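Local coordinates for sister chromatid cohesion protein (PDB 5T8V), which probably helps to load cohesin onto chromatin, as the cohesin loader Scc2, of which this chain is the C-terminal HEAT-repeat fragment, at residues A[819-823]-A[856-861]; A[780-785]-A[841-845]. All coordinates share one frame. Residues are numbered along the deposited sequence.

Contact 1: A[819-823]-A[856-861]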
loop_
_atom_site.group_PDB
_atom_site.type_symbol
_atom_site.label_atom_id
_atom_site.label_comp_id
_atom_site.label_asym_id
_atom_site.label_seq_id
_atom_site.Cartn_x
_atom_site.Cartn_y
_atom_site.Cartn_z
ATOM N N VAL A 819 29.420 -8.318 30.525
ATOM C CA VAL A 819 30.546 -9.251 30.545
ATOM C C VAL A 819 30.567 -10.018 31.861
ATOM O O VAL A 819 30.635 -11.254 31.886
ATOM C CB VAL A 819 31.867 -8.493 30.312
ATOM C CG1 VAL A 819 33.072 -9.414 30.489
ATOM C CG2 VAL A 819 31.877 -7.860 28.924
ATOM N N GLY A 820 30.506 -9.288 32.976
ATOM C CA GLY A 820 30.489 -9.931 34.277
ATOM C C GLY A 820 29.382 -10.953 34.416
ATOM O O GLY A 820 29.546 -11.964 35.102
ATOM N N SER A 821 28.238 -10.707 33.773
ATOM C CA SER A 821 27.178 -11.707 33.754
ATOM C C SER A 821 27.604 -12.928 32.948
ATOM O O SER A 821 27.520 -14.062 33.430
ATOM C CB SER A 821 25.896 -11.103 33.183
ATOM O OG SER A 821 24.840 -12.047 33.198
ATOM N N MET A 822 28.082 -12.710 31.719
ATOM C CA MET A 822 28.522 -13.822 30.882
ATOM C C MET A 822 29.479 -14.731 31.642
ATOM O O MET A 822 29.367 -15.961 31.571
ATOM C CB MET A 822 29.190 -13.298 29.610
ATOM C CG MET A 822 28.437 -12.184 28.914
ATOM S SD MET A 822 28.784 -12.085 27.152
ATOM C CE MET A 822 27.971 -10.544 26.734
ATOM N N PHE A 823 30.428 -14.146 32.377
ATOM C CA PHE A 823 31.294 -14.962 33.221
ATOM C C PHE A 823 30.523 -15.566 34.385
ATOM O O PHE A 823 30.826 -16.687 34.812
ATOM C CB PHE A 823 32.469 -14.136 33.738
ATOM C CG PHE A 823 33.528 -13.877 32.708
ATOM C CD1 PHE A 823 34.426 -14.871 32.356
ATOM C CD2 PHE A 823 33.633 -12.639 32.098
ATOM C CE1 PHE A 823 35.405 -14.636 31.410
ATOM C CE2 PHE A 823 34.609 -12.399 31.153
ATOM C CZ PHE A 823 35.496 -13.398 30.808
ATOM N N LEU A 856 36.852 -3.868 30.177
ATOM C CA LEU A 856 35.672 -4.398 30.848
ATOM C C LEU A 856 35.961 -5.679 31.620
ATOM O O LEU A 856 35.146 -6.074 32.461
ATOM C CB LEU A 856 34.569 -4.655 29.820
ATOM C CG LEU A 856 34.148 -3.433 29.002
ATOM C CD1 LEU A 856 33.500 -3.855 27.696
ATOM C CD2 LEU A 856 33.203 -2.558 29.805
ATOM N N PHE A 857 37.091 -6.328 31.362
ATOM C CA PHE A 857 37.403 -7.614 31.962
ATOM C C PHE A 857 38.281 -7.435 33.195
ATOM O O PHE A 857 39.016 -6.453 33.321
ATOM C CB PHE A 857 38.103 -8.527 30.951
ATOM C CG PHE A 857 37.229 -8.934 29.796
ATOM C CD1 PHE A 857 36.918 -8.030 28.793
ATOM C CD2 PHE A 857 36.722 -10.219 29.710
ATOM C CE1 PHE A 857 36.114 -8.400 27.732
ATOM C CE2 PHE A 857 35.918 -10.594 28.650
ATOM C CZ PHE A 857 35.615 -9.683 27.660
ATOM N N THR A 858 38.194 -8.402 34.107
ATOM C CA THR A 858 38.980 -8.407 35.331
ATOM C C THR A 858 39.767 -9.709 35.432
ATOM O O THR A 858 39.441 -10.710 34.788
ATOM C CB THR A 858 38.092 -8.239 36.572
ATOM O OG1 THR A 858 37.258 -9.394 36.734
ATOM C CG2 THR A 858 37.215 -7.003 36.442
ATOM N N PHE A 859 40.816 -9.683 36.257
ATOM C CA PHE A 859 41.671 -10.857 36.408
ATOM C C PHE A 859 40.898 -12.038 36.981
ATOM O O PHE A 859 41.075 -13.179 36.539
ATOM C CB PHE A 859 42.867 -10.520 37.300
ATOM C CG PHE A 859 43.671 -11.720 37.716
ATOM C CD1 PHE A 859 44.699 -12.194 36.919
ATOM C CD2 PHE A 859 43.401 -12.372 38.910
ATOM C CE1 PHE A 859 45.441 -13.297 37.302
ATOM C CE2 PHE A 859 44.138 -13.476 39.296
ATOM C CZ PHE A 859 45.161 -13.938 38.492
ATOM N N GLU A 860 40.037 -11.784 37.971
ATOM C CA GLU A 860 39.338 -12.876 38.642
ATOM C C GLU A 860 38.548 -13.722 37.653
ATOM O O GLU A 860 38.447 -14.943 37.814
ATOM C CB GLU A 860 38.414 -12.319 39.725
ATOM C CG GLU A 860 39.144 -11.685 40.900
ATOM C CD GLU A 860 39.932 -12.694 41.716
ATOM O OE1 GLU A 860 39.839 -13.905 41.422
ATOM O OE2 GLU A 860 40.645 -12.277 42.653
ATOM N N GLN A 861 37.977 -13.094 36.628
ATOM C CA GLN A 861 37.199 -13.824 35.636
ATOM C C GLN A 861 38.051 -14.383 34.505
ATOM O O GLN A 861 37.563 -15.221 33.741
ATOM C CB GLN A 861 36.086 -12.932 35.074
ATOM C CG GLN A 861 36.534 -11.589 34.510
ATOM C CD GLN A 861 35.379 -10.646 34.185
ATOM O OE1 GLN A 861 35.584 -9.627 33.532
ATOM N NE2 GLN A 861 34.169 -10.965 34.645
#

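Contact 2: A[780-785]-A[841-845]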
loop_
_atom_site.group_PDB
_atom_site.type_symbol
_atom_site.label_atom_id
_atom_site.label_comp_id
_atom_site.label_asym_id
_atom_site.label_seq_id
_atom_site.Cartn_x
_atom_site.Cartn_y
_atom_site.Cartn_z
ATOM N N MET A 780 21.952 -11.780 23.270
ATOM C CA MET A 780 23.188 -11.513 22.541
ATOM C C MET A 780 23.822 -12.810 22.054
ATOM O O MET A 780 24.196 -12.930 20.882
ATOM C CB MET A 780 24.159 -10.736 23.428
ATOM C CG MET A 780 23.656 -9.361 23.831
ATOM S SD MET A 780 24.871 -8.427 24.771
ATOM C CE MET A 780 26.044 -8.031 23.487
ATOM N N VAL A 781 23.945 -13.798 22.944
ATOM C CA VAL A 781 24.543 -15.075 22.563
ATOM C C VAL A 781 23.788 -15.679 21.386
ATOM O O VAL A 781 24.388 -16.084 20.383
ATOM C CB VAL A 781 24.572 -16.035 23.768
ATOM C CG1 VAL A 781 25.098 -17.403 23.358
ATOM C CG2 VAL A 781 25.432 -15.460 24.881
ATOM N N GLN A 782 22.461 -15.752 21.491
ATOM C CA GLN A 782 21.664 -16.276 20.388
ATOM C C GLN A 782 21.892 -15.473 19.116
ATOM O O GLN A 782 21.987 -16.043 18.021
ATOM C CB GLN A 782 20.181 -16.269 20.757
ATOM C CG GLN A 782 19.750 -17.430 21.642
ATOM C CD GLN A 782 18.246 -17.479 21.860
ATOM O OE1 GLN A 782 17.779 -17.645 22.987
ATOM N NE2 GLN A 782 17.480 -17.341 20.780
ATOM N N THR A 783 21.992 -14.148 19.238
ATOM C CA THR A 783 22.133 -13.307 18.053
ATOM C C THR A 783 23.456 -13.566 17.340
ATOM O O THR A 783 23.487 -13.685 16.110
ATOM C CB THR A 783 22.008 -11.833 18.438
ATOM O OG1 THR A 783 20.749 -11.613 19.089
ATOM C CG2 THR A 783 22.094 -10.938 17.201
ATOM N N VAL A 784 24.561 -13.655 18.084
ATOM C CA VAL A 784 25.852 -13.880 17.440
ATOM C C VAL A 784 25.954 -15.315 16.939
ATOM O O VAL A 784 26.546 -15.578 15.885
ATOM C CB VAL A 784 27.011 -13.525 18.392
ATOM C CG1 VAL A 784 26.855 -12.103 18.915
ATOM C CG2 VAL A 784 27.108 -14.520 19.544
ATOM N N LYS A 785 25.384 -16.267 17.682
ATOM C CA LYS A 785 25.374 -17.652 17.224
ATOM C C LYS A 785 24.546 -17.812 15.958
ATOM O O LYS A 785 24.803 -18.721 15.162
ATOM C CB LYS A 785 24.840 -18.569 18.325
ATOM C CG LYS A 785 24.391 -19.944 17.836
ATOM C CD LYS A 785 24.464 -20.983 18.947
ATOM C CE LYS A 785 23.745 -22.272 18.575
ATOM N NZ LYS A 785 22.281 -22.212 18.873
ATOM N N ASP A 841 29.048 -20.873 23.148
ATOM C CA ASP A 841 28.329 -19.763 22.534
ATOM C C ASP A 841 28.508 -18.469 23.317
ATOM O O ASP A 841 28.542 -17.386 22.723
ATOM C CB ASP A 841 26.847 -20.114 22.413
ATOM C CG ASP A 841 26.607 -21.326 21.535
ATOM O OD1 ASP A 841 27.432 -21.573 20.629
ATOM O OD2 ASP A 841 25.594 -22.028 21.747
ATOM N N VAL A 842 28.613 -18.553 24.645
ATOM C CA VAL A 842 28.875 -17.360 25.445
ATOM C C VAL A 842 30.276 -16.834 25.164
ATOM O O VAL A 842 30.494 -15.620 25.045
ATOM C CB VAL A 842 28.678 -17.668 26.940
ATOM C CG1 VAL A 842 29.025 -16.453 27.794
ATOM C CG2 VAL A 842 27.246 -18.112 27.211
ATOM N N LEU A 843 31.253 -17.734 25.058
ATOM C CA LEU A 843 32.616 -17.308 24.787
ATOM C C LEU A 843 32.760 -16.705 23.399
ATOM O O LEU A 843 33.684 -15.915 23.177
ATOM C CB LEU A 843 33.571 -18.487 24.958
ATOM C CG LEU A 843 33.623 -19.023 26.391
ATOM C CD1 LEU A 843 34.318 -20.366 26.424
ATOM C CD2 LEU A 843 34.324 -18.039 27.315
ATOM N N GLN A 844 31.873 -17.046 22.462
ATOM C CA GLN A 844 31.941 -16.409 21.152
ATOM C C GLN A 844 31.634 -14.917 21.231
ATOM O O GLN A 844 32.197 -14.132 20.459
ATOM C CB GLN A 844 30.988 -17.098 20.173
ATOM C CG GLN A 844 31.517 -18.418 19.632
ATOM C CD GLN A 844 32.873 -18.269 18.965
ATOM O OE1 GLN A 844 33.884 -18.753 19.473
ATOM N NE2 GLN A 844 32.902 -17.583 17.828
ATOM N N VAL A 845 30.762 -14.507 22.149
ATOM C CA VAL A 845 30.458 -13.086 22.319
ATOM C C VAL A 845 31.452 -12.421 23.266
ATOM O O VAL A 845 31.856 -11.275 23.046
ATOM C CB VAL A 845 28.999 -12.894 22.794
ATOM C CG1 VAL A 845 28.699 -13.715 24.028
ATOM C CG2 VAL A 845 28.701 -11.420 23.060
#

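Contact 1: A[819-823]-A[856-861]
This is a buried, largely apolar contact within the HEAT-repeat solenoid of Scc2, where the C-terminal part of helix 808-824 meets the connection that follows helix 839-852. Here residues that link two helices, Leu856 and Phe857 among them, are themselves buried against a helix. Segment 856-861 runs extended through Phe857 and Thr858 before a short, weakly bonded helix at about 859-862, and it lies against the side of helix 808-824 from which Val819 and Phe823, one turn apart, project toward it. Two CH-pi contacts running in opposite directions tie the surfaces together. Val819 CG1 sits over the face of the Phe857 ring, 3.8 Å from its centroid, while Gln861 CB sits over a face of the Phe823 ring, 3.7 Å from that centroid. The two rings meet rim to rim with their planes nearly perpendicular, Phe823 CE2 and Phe857 CE2 being 3.4 Å apart, so neither ring stacks on the other. Leu856 extends the apolar surface, its CB 4.3 Å from Val819 CG2, and packs on Met812 and Cys815, nearer the start of the same helix. Beyond the pair, Val819 also touches Leu846 and Phe849 of helix 839-852, and Phe823 reaches Leu865. No hydrogen bond crosses between the segments. Gln861 turns its OE1 back to its own segment, accepting from Thr858 N at 2.9 Å, while Gln861 NE2 lies against the aromatic ring, 3.1 Å from Phe823 CD2.

Contact 2: A[780-785]-A[841-845]
Val781 and Val845 form the apolar centre, with Val781 CG2 3.8 Å from Val845 CG1. Val784, one turn along helix 773-786 from Met780, adds its CG2 at 4.1 Å from Val845 CB, and Met780 CE approaches Val845 CG2 at 4.3 Å. Val842 contributes although its CA-to-CB bond points away: its CG2 lies 4.0 Å from Val781 CG2. The helix axes pass 8.7 Å apart at a nearly perpendicular 84°, which confines the interface to a compact patch, closest in backbone at Val781 and Val842. Toward the edge, Val781 CG1 rests 3.4 Å from Asp841 CB. There Lys785 lays its aliphatic chain beside the carboxylate, CD being 3.2 Å from Asp841 OD2, while Lys785 NZ stays 4.4 Å from the same Asp841 OD2, an attraction of opposite charges too long for a salt bridge. The crossing, far from the near-parallel stacking of regular HEAT repeats, joins helices separated in the chain by helices 791-801 and 808-824. Behind it, helix 773-786 packs through Gln782 and Thr783 on helix 723-735, while helix 839-852 turns Leu843 toward Val880 and Ala883 of helix 878-891, placing the crossing between earlier and later helices of the superhelix.

The two contacts have centres about 15 Å apart and interlock along the chain, the order being 780-785, 819-823, 841-845 and 856-861, so that each pairing skips over a segment of the other. Helices 808-824 and 839-852 are consecutive, and the latter leads on to the connection used in contact 1. Met822 joins the two directly: its SD lies 3.5 Å from Val845 CG1 and its CE 4.2 Å from Met780 SD. Apolar packing thus continues from helix 773-786 through Met822 and Val819 to Phe857 in the connection. With no sheet in this region, interleaved helix packing of this kind probably contributes to the continuity of the elongated, all-helical solenoid.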